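Local atomic coordinates of D-alanyl-D-alanine carboxypeptidase (Mycobacterium tuberculosis H37Rv, PDB entry 4RYE), a protein that shows D,D-carboxypeptidase activity in vitro and probably cleaves the terminal D-Ala-D-Ala of peptidoglycan stem peptides during cell wall biogenesis. Residues P19-I24 against M234-V239; K50-L55 against V159-A164; R200-I205 against A223-R228; R228-A233 against W256-N261. All blocks are in the same frame, centred on the assembly; numbering follows the deposited sequence.

Interaction 1. Residues P19-I24 against M234-V239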
loop_
_atom_site.group_PDB
_atom_site.type_symbol
_atom_site.label_atom_id
_atom_site.label_comp_id
_atom_site.label_asym_id
_atom_site.label_seq_id
_atom_site.Cartn_x
_atom_site.Cartn_y
_atom_site.Cartn_z
ATOM N N PRO A 19 9.976 12.938 -8.084
ATOM C CA PRO A 19 10.832 12.506 -6.973
ATOM C C PRO A 19 11.055 10.996 -6.900
ATOM O O PRO A 19 12.093 10.579 -6.383
ATOM C CB PRO A 19 10.062 12.983 -5.733
ATOM C CG PRO A 19 8.639 13.129 -6.192
ATOM C CD PRO A 19 8.761 13.621 -7.606
ATOM N N ALA A 20 10.107 10.194 -7.380
ATOM C CA ALA A 20 10.232 8.734 -7.282
ATOM C C ALA A 20 11.364 8.216 -8.167
ATOM O O ALA A 20 11.417 8.537 -9.348
ATOM C CB ALA A 20 8.913 8.046 -7.658
ATOM N N GLN A 21 12.266 7.412 -7.607
ATOM C CA GLN A 21 13.370 6.888 -8.414
ATOM C C GLN A 21 13.006 5.621 -9.203
ATOM O O GLN A 21 13.629 5.339 -10.223
ATOM C CB GLN A 21 14.645 6.699 -7.582
ATOM C CG GLN A 21 15.285 8.024 -7.159
ATOM C CD GLN A 21 15.612 8.905 -8.344
ATOM O OE1 GLN A 21 16.579 8.657 -9.062
ATOM N NE2 GLN A 21 14.795 9.933 -8.567
ATOM N N THR A 22 12.021 4.855 -8.730
ATOM C CA THR A 22 11.433 3.796 -9.553
ATOM C C THR A 22 9.925 3.934 -9.511
ATOM O O THR A 22 9.382 4.404 -8.525
ATOM C CB THR A 22 11.784 2.368 -9.071
ATOM O OG1 THR A 22 10.961 2.029 -7.950
ATOM C CG2 THR A 22 13.285 2.247 -8.708
ATOM N N TRP A 23 9.252 3.526 -10.580
ATOM C CA TRP A 23 7.796 3.608 -10.629
ATOM C C TRP A 23 7.286 2.773 -11.795
ATOM O O TRP A 23 8.070 2.346 -12.656
ATOM C CB TRP A 23 7.312 5.072 -10.733
ATOM C CG TRP A 23 7.986 5.880 -11.827
ATOM C CD1 TRP A 23 9.038 6.745 -11.682
ATOM C CD2 TRP A 23 7.646 5.898 -13.220
ATOM N NE1 TRP A 23 9.375 7.286 -12.895
ATOM C CE2 TRP A 23 8.539 6.779 -13.857
ATOM C CE3 TRP A 23 6.679 5.244 -13.989
ATOM C CZ2 TRP A 23 8.492 7.030 -15.233
ATOM C CZ3 TRP A 23 6.634 5.489 -15.357
ATOM C CH2 TRP A 23 7.535 6.369 -15.962
ATOM N N ILE A 24 5.981 2.531 -11.813
ATOM C CA ILE A 24 5.356 1.761 -12.892
ATOM C C ILE A 24 3.926 2.245 -13.036
ATOM O O ILE A 24 3.341 2.720 -12.076
ATOM C CB ILE A 24 5.404 0.230 -12.598
ATOM C CG1 ILE A 24 5.005 -0.593 -13.827
ATOM C CG2 ILE A 24 4.542 -0.141 -11.384
ATOM C CD1 ILE A 24 5.242 -2.104 -13.657
HETATM N N MSE A 234 5.334 3.815 -6.754
HETATM C CA MSE A 234 6.466 4.718 -6.799
HETATM C C MSE A 234 7.329 4.391 -5.590
HETATM O O MSE A 234 6.808 4.230 -4.490
HETATM C CB MSE A 234 5.969 6.162 -6.724
HETATM C CG MSE A 234 5.178 6.593 -7.943
HETATM SE SE MSE A 234 3.964 8.089 -7.572
HETATM C CE MSE A 234 5.221 9.305 -6.715
HETATM N N MSE A 235 8.635 4.254 -5.786
HETATM C CA MSE A 235 9.509 3.891 -4.676
HETATM C C MSE A 235 10.738 4.775 -4.580
HETATM O O MSE A 235 11.142 5.422 -5.557
HETATM C CB MSE A 235 9.978 2.434 -4.794
HETATM C CG MSE A 235 8.902 1.401 -5.051
HETATM SE SE MSE A 235 9.662 -0.400 -4.807
HETATM C CE MSE A 235 9.619 -0.487 -2.847
ATOM N N TYR A 236 11.331 4.779 -3.389
ATOM C CA TYR A 236 12.657 5.340 -3.166
ATOM C C TYR A 236 12.793 6.798 -3.598
ATOM O O TYR A 236 13.731 7.160 -4.314
ATOM C CB TYR A 236 13.709 4.479 -3.868
ATOM C CG TYR A 236 15.066 4.592 -3.241
ATOM C CD1 TYR A 236 15.267 4.205 -1.925
ATOM C CD2 TYR A 236 16.143 5.085 -3.955
ATOM C CE1 TYR A 236 16.515 4.304 -1.335
ATOM C CE2 TYR A 236 17.393 5.189 -3.378
ATOM C CZ TYR A 236 17.573 4.799 -2.066
ATOM O OH TYR A 236 18.815 4.900 -1.478
ATOM N N GLY A 237 11.869 7.640 -3.149
ATOM C CA GLY A 237 11.863 9.025 -3.580
ATOM C C GLY A 237 11.934 10.023 -2.451
ATOM O O GLY A 237 11.516 9.734 -1.328
ATOM N N LEU A 238 12.483 11.198 -2.749
ATOM C CA LEU A 238 12.498 12.296 -1.801
ATOM C C LEU A 238 12.054 13.574 -2.502
ATOM O O LEU A 238 12.533 13.889 -3.594
ATOM C CB LEU A 238 13.895 12.475 -1.202
ATOM C CG LEU A 238 14.377 11.352 -0.283
ATOM C CD1 LEU A 238 15.810 11.590 0.163
ATOM C CD2 LEU A 238 13.454 11.194 0.917
ATOM N N VAL A 239 11.137 14.303 -1.872
ATOM C CA VAL A 239 10.639 15.556 -2.431
ATOM C C VAL A 239 11.608 16.708 -2.177
ATOM O O VAL A 239 12.031 16.942 -1.045
ATOM C CB VAL A 239 9.254 15.920 -1.863
ATOM C CG1 VAL A 239 8.763 17.237 -2.458
ATOM C CG2 VAL A 239 8.267 14.810 -2.144
#
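Gln21 meets the Tyr236 ring at its rim: Gln21 CB lies near the ring plane, 4.2 Å from Tyr236 CD2, and His43, from outside the two segments, stacks on this ring. The other flat group, the Trp23 indole, leads away from 234-239 and has Ala20 O at its edge, in plane. With its CG between the backbone N and the carbonyl carbon (chi1 50°), Trp23 reaches across only through CB, 3.8 Å from CG of selenomethionine Met234. Ala20 CB packs 3.6 Å from Met234 CB, and helix 246-259 lies against this side through Tyr246 and Gln249. The opposite face carries Thr22 and Met235, also selenomethionine: Thr22 OG1 comes to 3.3 Å from Met235 CB, while the Met235 tail runs on toward Leu158 of helix 155-166.

Between the faces, strands 22-27 and 228-237 pair antiparallel in the main sheet of this serine D,D-peptidase. Thr22 and Met235 form the hydrogen-bonded pair, with Met235 N giving a nearly straight bond (166°) to Thr22 O at 2.8 Å. In return Met235 O takes two weak bonds, 3.1 Å from Gln21 N and 3.3 Å from Thr22 N; Gln21 and Thr22 both face Met235, a classic beta bulge. Gly237 has no side chain, and Pro19 O comes in to 3.2 Å from Gly237 CA. One firm bond and a shared acceptor therefore set the register where the strand begins, and the mainly apolar side chains join the sheet to a helix on each side.

Interaction 2. Residues K50-L55 against V159-A164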
loop_
_atom_site.group_PDB
_atom_site.type_symbol
_atom_site.label_atom_id
_atom_site.label_comp_id
_atom_site.label_asym_id
_atom_site.label_seq_id
_atom_site.Cartn_x
_atom_site.Cartn_y
_atom_site.Cartn_z
ATOM N N LYS A 50 2.086 -3.052 4.118
ATOM C CA LYS A 50 0.849 -3.279 4.879
ATOM C C LYS A 50 -0.292 -3.785 3.997
ATOM O O LYS A 50 -1.219 -4.421 4.485
ATOM C CB LYS A 50 0.411 -2.010 5.629
ATOM C CG LYS A 50 1.301 -1.631 6.823
ATOM C CD LYS A 50 0.780 -0.347 7.465
ATOM C CE LYS A 50 1.420 -0.061 8.820
ATOM N NZ LYS A 50 2.759 0.548 8.663
ATOM N N VAL A 51 -0.238 -3.498 2.702
ATOM C CA VAL A 51 -1.235 -4.040 1.776
ATOM C C VAL A 51 -1.140 -5.566 1.719
ATOM O O VAL A 51 -2.154 -6.277 1.674
ATOM C CB VAL A 51 -1.064 -3.454 0.351
ATOM C CG1 VAL A 51 -2.082 -4.064 -0.605
ATOM C CG2 VAL A 51 -1.203 -1.928 0.371
ATOM N N LEU A 52 0.082 -6.074 1.711
ATOM C CA LEU A 52 0.309 -7.510 1.745
ATOM C C LEU A 52 -0.185 -8.121 3.061
ATOM O O LEU A 52 -0.761 -9.204 3.071
ATOM C CB LEU A 52 1.794 -7.801 1.540
ATOM C CG LEU A 52 2.195 -9.262 1.359
ATOM C CD1 LEU A 52 1.431 -9.858 0.181
ATOM C CD2 LEU A 52 3.702 -9.364 1.155
ATOM N N LEU A 53 0.026 -7.428 4.176
ATOM C CA LEU A 53 -0.524 -7.898 5.453
ATOM C C LEU A 53 -2.050 -7.929 5.382
ATOM O O LEU A 53 -2.679 -8.882 5.837
ATOM C CB LEU A 53 -0.070 -6.993 6.607
ATOM C CG LEU A 53 -0.737 -7.263 7.961
ATOM C CD1 LEU A 53 -0.439 -8.665 8.449
ATOM C CD2 LEU A 53 -0.276 -6.226 8.983
ATOM N N ALA A 54 -2.647 -6.887 4.806
ATOM C CA ALA A 54 -4.103 -6.827 4.665
ATOM C C ALA A 54 -4.665 -8.016 3.876
ATOM O O ALA A 54 -5.706 -8.568 4.238
ATOM C CB ALA A 54 -4.546 -5.491 4.027
ATOM N N LEU A 55 -3.987 -8.400 2.797
ATOM C CA LEU A 55 -4.392 -9.580 2.021
ATOM C C LEU A 55 -4.430 -10.858 2.864
ATOM O O LEU A 55 -5.368 -11.648 2.771
ATOM C CB LEU A 55 -3.429 -9.808 0.860
ATOM C CG LEU A 55 -3.655 -9.045 -0.436
ATOM C CD1 LEU A 55 -2.470 -9.300 -1.364
ATOM C CD2 LEU A 55 -4.957 -9.485 -1.082
ATOM N N VAL A 159 2.377 -3.244 -7.536
ATOM C CA VAL A 159 1.106 -3.154 -8.268
ATOM C C VAL A 159 0.466 -4.527 -8.434
ATOM O O VAL A 159 -0.751 -4.642 -8.488
ATOM C CB VAL A 159 1.204 -2.396 -9.628
ATOM C CG1 VAL A 159 1.695 -0.970 -9.409
ATOM C CG2 VAL A 159 2.090 -3.121 -10.648
ATOM N N VAL A 160 1.288 -5.566 -8.505
ATOM C CA VAL A 160 0.768 -6.925 -8.549
ATOM C C VAL A 160 0.043 -7.222 -7.244
ATOM O O VAL A 160 -1.060 -7.793 -7.228
ATOM C CB VAL A 160 1.909 -7.939 -8.799
ATOM C CG1 VAL A 160 1.436 -9.376 -8.537
ATOM C CG2 VAL A 160 2.438 -7.788 -10.242
ATOM N N ILE A 161 0.648 -6.819 -6.138
ATOM C CA ILE A 161 0.032 -7.051 -4.830
ATOM C C ILE A 161 -1.219 -6.188 -4.667
ATOM O O ILE A 161 -2.258 -6.664 -4.197
ATOM C CB ILE A 161 1.052 -6.779 -3.692
ATOM C CG1 ILE A 161 2.063 -7.929 -3.625
ATOM C CG2 ILE A 161 0.352 -6.612 -2.344
ATOM C CD1 ILE A 161 3.405 -7.569 -2.979
ATOM N N PHE A 162 -1.138 -4.925 -5.077
ATOM C CA PHE A 162 -2.288 -4.036 -4.959
ATOM C C PHE A 162 -3.470 -4.463 -5.831
ATOM O O PHE A 162 -4.636 -4.263 -5.479
ATOM C CB PHE A 162 -1.902 -2.605 -5.310
ATOM C CG PHE A 162 -2.808 -1.584 -4.692
ATOM C CD1 PHE A 162 -2.660 -1.232 -3.363
ATOM C CD2 PHE A 162 -3.809 -0.979 -5.434
ATOM C CE1 PHE A 162 -3.497 -0.286 -2.778
ATOM C CE2 PHE A 162 -4.656 -0.032 -4.859
ATOM C CZ PHE A 162 -4.497 0.313 -3.525
ATOM N N ARG A 163 -3.157 -5.007 -6.990
ATOM C CA ARG A 163 -4.170 -5.495 -7.916
ATOM C C ARG A 163 -4.955 -6.642 -7.280
ATOM O O ARG A 163 -6.184 -6.723 -7.408
ATOM C CB ARG A 163 -3.477 -5.957 -9.199
ATOM C CG ARG A 163 -4.395 -6.371 -10.304
ATOM C CD ARG A 163 -3.596 -6.525 -11.590
ATOM N NE ARG A 163 -4.451 -6.944 -12.688
ATOM C CZ ARG A 163 -4.102 -7.839 -13.601
ATOM N NH1 ARG A 163 -2.903 -8.418 -13.544
ATOM N NH2 ARG A 163 -4.959 -8.160 -14.557
ATOM N N ALA A 164 -4.246 -7.519 -6.580
ATOM C CA ALA A 164 -4.897 -8.622 -5.875
ATOM C C ALA A 164 -5.773 -8.084 -4.749
ATOM O O ALA A 164 -6.878 -8.587 -4.510
ATOM C CB ALA A 164 -3.853 -9.608 -5.325
#
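Ile161 CG2 is the hub of the aliphatic contacts. It lies 3.9 Å from Val51 CG1 and 4.0 Å from Leu55 CD1, with Leu52 CD1 a little farther at 4.3 Å. The methyl gets there because it stands anti to the backbone N of Ile161, while CG1 stands anti to the carbonyl carbon; both Val51 and Leu55 cross the isoleucine obliquely. Farther along, Leu55 forks over the second helix: CD1 rests 4.2 Å from Ala164 CB, and CD2 lies 4.0 Å from the carbonyl carbon of Ala164.

One aromatic joins in. Phe162 starts off away from helix 50-55; chi1 of -156° sets CG anti to the backbone N, and the end of the ring comes back toward Val51, which the side chain crosses at about a right angle with Phe162 CD1 4.0 Å from Val51 CG1.

Helix 50-60 is the one that follows the acylated serine in penicillin-binding proteins and carries the lysine of the SxxK motif. It runs beside helix 155-166; over residues 50-55 and 159-164 the axes come within 9.6 Å and their N-to-C directions differ by 36°.

The polar side chains of the two segments stay out of this interface. Lys50, probably the proton acceptor, leaves from another side of its helix, and its NZ bonds to Ser47 OG, Asn104 OD1 and the backbone oxygen of Ser142, and weakly to Ser102 OG. Arg163 likewise points off, binding the carbonyls of Leu28 and Asp29.

Interaction 3. Residues R200-I205 against A223-R228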
loop_
_atom_site.group_PDB
_atom_site.type_symbol
_atom_site.label_atom_id
_atom_site.label_comp_id
_atom_site.label_asym_id
_atom_site.label_seq_id
_atom_site.Cartn_x
_atom_site.Cartn_y
_atom_site.Cartn_z
ATOM N N ARG A 200 -7.663 14.768 -3.663
ATOM C CA ARG A 200 -7.098 15.674 -4.665
ATOM C C ARG A 200 -7.318 15.225 -6.100
ATOM O O ARG A 200 -7.242 16.035 -7.031
ATOM C CB ARG A 200 -5.596 15.835 -4.445
ATOM C CG ARG A 200 -5.219 16.483 -3.130
ATOM C CD ARG A 200 -3.808 16.066 -2.751
ATOM N NE ARG A 200 -3.350 16.698 -1.518
ATOM C CZ ARG A 200 -2.594 17.785 -1.493
ATOM N NH1 ARG A 200 -2.221 18.343 -2.636
ATOM N NH2 ARG A 200 -2.209 18.309 -0.337
ATOM N N TYR A 201 -7.556 13.933 -6.282
ATOM C CA TYR A 201 -7.605 13.363 -7.624
ATOM C C TYR A 201 -8.921 12.635 -7.883
ATOM O O TYR A 201 -9.081 11.494 -7.451
ATOM C CB TYR A 201 -6.442 12.380 -7.821
ATOM C CG TYR A 201 -6.220 12.070 -9.277
ATOM C CD1 TYR A 201 -5.513 12.945 -10.079
ATOM C CD2 TYR A 201 -6.751 10.927 -9.858
ATOM C CE1 TYR A 201 -5.316 12.688 -11.427
ATOM C CE2 TYR A 201 -6.554 10.654 -11.217
ATOM C CZ TYR A 201 -5.843 11.545 -11.990
ATOM O OH TYR A 201 -5.647 11.298 -13.333
ATOM N N PRO A 202 -9.874 13.301 -8.567
ATOM C CA PRO A 202 -11.134 12.648 -8.941
ATOM C C PRO A 202 -10.903 11.326 -9.656
ATOM O O PRO A 202 -10.132 11.268 -10.619
ATOM C CB PRO A 202 -11.767 13.656 -9.900
ATOM C CG PRO A 202 -11.345 14.990 -9.317
ATOM C CD PRO A 202 -9.904 14.749 -8.852
ATOM N N GLY A 203 -11.553 10.276 -9.167
ATOM C CA GLY A 203 -11.400 8.948 -9.738
ATOM C C GLY A 203 -10.417 8.050 -9.010
ATOM O O GLY A 203 -10.297 6.871 -9.334
ATOM N N ALA A 204 -9.685 8.594 -8.043
ATOM C CA ALA A 204 -8.823 7.744 -7.213
ATOM C C ALA A 204 -9.693 6.714 -6.481
ATOM O O ALA A 204 -10.781 7.043 -6.033
ATOM C CB ALA A 204 -8.046 8.594 -6.216
ATOM N N ILE A 205 -9.233 5.466 -6.376
ATOM C CA ILE A 205 -10.042 4.430 -5.730
ATOM C C ILE A 205 -9.299 3.733 -4.591
ATOM O O ILE A 205 -9.823 2.831 -3.958
ATOM C CB ILE A 205 -10.549 3.386 -6.744
ATOM C CG1 ILE A 205 -9.387 2.795 -7.546
ATOM C CG2 ILE A 205 -11.577 4.004 -7.688
ATOM C CD1 ILE A 205 -9.845 1.895 -8.708
ATOM N N ALA A 223 -6.610 4.318 -9.667
ATOM C CA ALA A 223 -7.626 5.289 -10.060
ATOM C C ALA A 223 -8.396 4.753 -11.257
ATOM O O ALA A 223 -7.914 3.870 -11.961
ATOM C CB ALA A 223 -6.981 6.626 -10.405
ATOM N N ALA A 224 -9.593 5.289 -11.479
ATOM C CA ALA A 224 -10.417 4.919 -12.629
ATOM C C ALA A 224 -10.902 6.191 -13.302
ATOM O O ALA A 224 -11.430 7.078 -12.628
ATOM C CB ALA A 224 -11.621 4.104 -12.184
ATOM N N ARG A 225 -10.737 6.271 -14.620
ATOM C CA ARG A 225 -11.281 7.367 -15.414
ATOM C C ARG A 225 -11.590 6.882 -16.820
ATOM O O ARG A 225 -10.794 6.137 -17.411
ATOM C CB ARG A 225 -10.281 8.532 -15.505
ATOM C CG ARG A 225 -10.164 9.387 -14.262
ATOM C CD ARG A 225 -9.438 10.690 -14.550
ATOM N NE ARG A 225 -9.339 11.506 -13.342
ATOM C CZ ARG A 225 -8.790 12.712 -13.297
ATOM N NH1 ARG A 225 -8.283 13.251 -14.393
ATOM N NH2 ARG A 225 -8.749 13.374 -12.148
ATOM N N GLY A 226 -12.727 7.314 -17.359
ATOM C CA GLY A 226 -13.040 7.087 -18.761
ATOM C C GLY A 226 -13.150 5.619 -19.105
ATOM O O GLY A 226 -12.948 5.223 -20.240
ATOM N N GLY A 227 -13.472 4.800 -18.117
ATOM C CA GLY A 227 -13.705 3.389 -18.368
ATOM C C GLY A 227 -12.483 2.510 -18.179
ATOM O O GLY A 227 -12.582 1.285 -18.255
ATOM N N ARG A 228 -11.331 3.131 -17.936
ATOM C CA ARG A 228 -10.092 2.383 -17.700
ATOM C C ARG A 228 -9.670 2.521 -16.237
ATOM O O ARG A 228 -9.924 3.536 -15.611
ATOM C CB ARG A 228 -8.983 2.900 -18.619
ATOM C CG ARG A 228 -7.690 2.114 -18.554
ATOM C CD ARG A 228 -6.678 2.549 -19.625
ATOM N NE ARG A 228 -5.779 1.434 -19.912
ATOM C CZ ARG A 228 -4.778 1.454 -20.788
ATOM N NH1 ARG A 228 -4.495 2.552 -21.467
ATOM N NH2 ARG A 228 -4.044 0.363 -20.964
#
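Pro202 O is gripped by two nitrogens of one guanidinium: Arg225 NE at 2.8 Å and Arg225 NH2 at 2.9 Å. The hold is side-on, through NE and one terminal nitrogen, with the oxygen within 1° of the guanidinium plane; NH2 sits on a lone pair in the carbonyl plane, whereas NE is tilted out of that plane. An extended chain from CG to NE carries the arginine alongside Pro202, whose CD is 3.8 Å from Arg225 NH2.

The guanidinium also lies flat on Tyr201, the planes only 5° apart. Arg225 NH2 is above the ring centre, while Arg225 CZ is off-centre, 3.4 Å from Tyr201 CZ, giving an offset cation-pi stack. Tyr201 OH bonds to Asp255 OD1, which also makes a weak, long ion pair with Arg225; that carboxylate would probably favour the charged arginine here.

Farther in, the backbone takes over. Ala224 N bonds to Gly203 O at 2.8 Å, and Ala204 faces Ala223 as a non-hydrogen-bonded antiparallel pair. Gly203 sits in a type II turn running from Tyr201 to Ala204, at a positive phi that suits glycine. Ile205 CG1 rests 3.8 Å from Ala223 N, and the Tyr201 ring touches Ala223 CB through CE2 at 4.1 Å.

This is the open end of the hairpin of strands 204-212 and 218-225, the first being an outermost strand of the sheet. A type I' turn, Arg225 to Arg228, leads directly into strand 228-237, and helix 246-259 covers Tyr201, Ala223 and Arg225 with Ala251, Phe254 and Phe258.

Interaction 4. Residues R228-A233 against W256-N261; sequences RRLVIA and WGFALN
The C-terminal end of helix 246-259 packs here on strand 228-237 of the main antiparallel sheet, an alpha-on-beta layer of the fold shared by penicillin-binding proteins and beta-lactamases. Leu230 and Phe258 carry the apolar half. They slide past each other in opposite directions, and Leu230 CD1 sits over one face of the Phe258 ring, 3.7 Å from its centroid and 15° off the normal, a CH-pi contact. Leu230 CG approaches the ring at Phe258 CE1, 3.6 Å away. The same CE1 atom lies 3.5 Å from Arg228 O. The Phe258 ring also reaches Tyr201, Ala223 and Arg225. Beside it the helix comes close because Gly257 has no side chain: Leu230 CD1 lies 3.6 Å from Gly257 C, right against the main chain.

The polar half goes through water. Arg228 anchors NE to Asp27 OD2 by a salt bridge, and its extended chain, with CG anti to the backbone N, runs out beside Gln32 and Leu34. NH1 donates to two waters, both lying in the guanidinium plane. One, 2.8 Å from Arg228 NH1, lies within bonding distance of both Gly257 O and Leu260 O, which compete with other acceptors for its protons. One carbonyl is from the last turn of the helix and one just beyond it; the positive group would probably complement the negative end of the helix dipole. The other continues to the loop that follows: water 2 lies 2.7 Å from Arg228 NH1 and donates to Asn261 O at 2.9 Å.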
loop_
_atom_site.group_PDB
_atom_site.type_symbol
_atom_site.label_atom_id
_atom_site.label_comp_id
_atom_site.label_asym_id
_atom_site.label_seq_id
_atom_site.Cartn_x
_atom_site.Cartn_y
_atom_site.Cartn_z
ATOM N N ARG A 228 -11.331 3.131 -17.936
ATOM C CA ARG A 228 -10.092 2.383 -17.700
ATOM C C ARG A 228 -9.670 2.521 -16.237
ATOM O O ARG A 228 -9.924 3.536 -15.611
ATOM C CB ARG A 228 -8.983 2.900 -18.619
ATOM C CG ARG A 228 -7.690 2.114 -18.554
ATOM C CD ARG A 228 -6.678 2.549 -19.625
ATOM N NE ARG A 228 -5.779 1.434 -19.912
ATOM C CZ ARG A 228 -4.778 1.454 -20.788
ATOM N NH1 ARG A 228 -4.495 2.552 -21.467
ATOM N NH2 ARG A 228 -4.044 0.363 -20.964
ATOM N N ARG A 229 -9.038 1.493 -15.686
ATOM C CA ARG A 229 -8.573 1.565 -14.311
ATOM C C ARG A 229 -7.068 1.318 -14.277
ATOM O O ARG A 229 -6.573 0.351 -14.859
ATOM C CB ARG A 229 -9.350 0.561 -13.454
ATOM C CG ARG A 229 -10.874 0.705 -13.624
ATOM C CD ARG A 229 -11.664 0.017 -12.519
ATOM N NE ARG A 229 -11.548 -1.437 -12.581
ATOM C CZ ARG A 229 -12.152 -2.266 -11.732
ATOM N NH1 ARG A 229 -12.905 -1.779 -10.759
ATOM N NH2 ARG A 229 -12.002 -3.576 -11.851
ATOM N N LEU A 230 -6.345 2.204 -13.602
ATOM C CA LEU A 230 -4.892 2.138 -13.588
ATOM C C LEU A 230 -4.384 1.906 -12.184
ATOM O O LEU A 230 -5.028 2.280 -11.209
ATOM C CB LEU A 230 -4.276 3.432 -14.132
ATOM C CG LEU A 230 -4.560 3.813 -15.598
ATOM C CD1 LEU A 230 -3.874 5.128 -15.964
ATOM C CD2 LEU A 230 -4.134 2.701 -16.568
ATOM N N VAL A 231 -3.203 1.312 -12.095
ATOM C CA VAL A 231 -2.560 1.124 -10.816
ATOM C C VAL A 231 -1.110 1.576 -10.968
ATOM O O VAL A 231 -0.465 1.303 -11.986
ATOM C CB VAL A 231 -2.687 -0.339 -10.336
ATOM C CG1 VAL A 231 -2.110 -1.307 -11.361
ATOM C CG2 VAL A 231 -2.021 -0.533 -8.978
ATOM N N ILE A 232 -0.611 2.313 -9.985
ATOM C CA ILE A 232 0.766 2.786 -10.063
ATOM C C ILE A 232 1.473 2.475 -8.769
ATOM O O ILE A 232 0.835 2.254 -7.737
ATOM C CB ILE A 232 0.857 4.306 -10.304
ATOM C CG1 ILE A 232 0.313 5.069 -9.095
ATOM C CG2 ILE A 232 0.138 4.699 -11.588
ATOM C CD1 ILE A 232 0.519 6.589 -9.170
ATOM N N ALA A 233 2.798 2.441 -8.836
ATOM C CA ALA A 233 3.620 2.371 -7.635
ATOM C C ALA A 233 4.834 3.250 -7.842
ATOM O O ALA A 233 5.289 3.438 -8.970
ATOM C CB ALA A 233 4.026 0.934 -7.324
ATOM N N TRP A 256 -1.153 10.996 -17.242
ATOM C CA TRP A 256 -0.423 10.517 -18.412
ATOM C C TRP A 256 -0.992 9.181 -18.899
ATOM O O TRP A 256 -1.178 8.979 -20.100
ATOM C CB TRP A 256 1.070 10.386 -18.112
ATOM C CG TRP A 256 1.860 9.872 -19.292
ATOM C CD1 TRP A 256 2.458 10.612 -20.275
ATOM C CD2 TRP A 256 2.117 8.499 -19.610
ATOM N NE1 TRP A 256 3.072 9.780 -21.179
ATOM C CE2 TRP A 256 2.871 8.479 -20.795
ATOM C CE3 TRP A 256 1.775 7.285 -19.007
ATOM C CZ2 TRP A 256 3.296 7.280 -21.393
ATOM C CZ3 TRP A 256 2.198 6.102 -19.601
ATOM C CH2 TRP A 256 2.946 6.109 -20.775
ATOM N N GLY A 257 -1.278 8.284 -17.963
ATOM C CA GLY A 257 -1.813 6.978 -18.299
ATOM C C GLY A 257 -3.202 7.043 -18.917
ATOM O O GLY A 257 -3.527 6.275 -19.824
ATOM N N PHE A 258 -4.036 7.943 -18.414
ATOM C CA PHE A 258 -5.406 8.050 -18.908
ATOM C C PHE A 258 -5.444 8.700 -20.276
ATOM O O PHE A 258 -6.368 8.472 -21.059
ATOM C CB PHE A 258 -6.298 8.807 -17.901
ATOM C CG PHE A 258 -6.631 8.002 -16.678
ATOM C CD1 PHE A 258 -7.131 6.714 -16.797
ATOM C CD2 PHE A 258 -6.416 8.519 -15.402
ATOM C CE1 PHE A 258 -7.430 5.961 -15.661
ATOM C CE2 PHE A 258 -6.708 7.774 -14.270
ATOM C CZ PHE A 258 -7.210 6.488 -14.400
ATOM N N ALA A 259 -4.435 9.519 -20.559
ATOM C CA ALA A 259 -4.360 10.206 -21.832
ATOM C C ALA A 259 -3.734 9.315 -22.910
ATOM O O ALA A 259 -3.874 9.585 -24.103
ATOM C CB ALA A 259 -3.578 11.508 -21.688
ATOM N N LEU A 260 -3.063 8.247 -22.485
ATOM C CA LEU A 260 -2.353 7.357 -23.409
ATOM C C LEU A 260 -3.317 6.609 -24.331
ATOM O O LEU A 260 -4.359 6.126 -23.896
ATOM C CB LEU A 260 -1.497 6.349 -22.627
ATOM C CG LEU A 260 -0.551 5.442 -23.425
ATOM C CD1 LEU A 260 0.548 6.261 -24.119
ATOM C CD2 LEU A 260 0.059 4.370 -22.508
ATOM N N ASN A 261 -2.970 6.544 -25.607
ATOM C CA ASN A 261 -3.664 5.683 -26.556
ATOM C C ASN A 261 -3.765 4.285 -25.945
ATOM O O ASN A 261 -2.753 3.711 -25.535
ATOM C CB ASN A 261 -2.876 5.667 -27.869
ATOM C CG ASN A 261 -3.582 4.914 -28.981
ATOM O OD1 ASN A 261 -4.008 3.766 -28.810
ATOM N ND2 ASN A 261 -3.690 5.554 -30.141
HETATM O O HOH W 1 -5.240 5.300 -21.521
HETATM O O HOH W 2 -2.430 2.093 -23.203
#

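Interactions 1 and 2 are buried, whereas 3 and 4 are partly buried and lie farther from the chain's centre, away from the annotated sites. Strand 228-237 serves interactions 1 and 4 at its two ends, and Ile24 N probably bonds to Ala233 O between them. Interaction 2 joins two helices rather than strands, yet Val159 touches Ile24 of interaction 1 and strand residues of interaction 4. Interactions 3 and 4 are closest, with centres about 9 Å apart; Phe258 packs on Tyr201, and Ala223 O probably accepts from Leu230 N. Chemistry follows place: purely apolar side chains in 2, backbone pairing in 1 and again in 3, and arginines in the less buried contacts, stacked in 3 and water-bridged in 4.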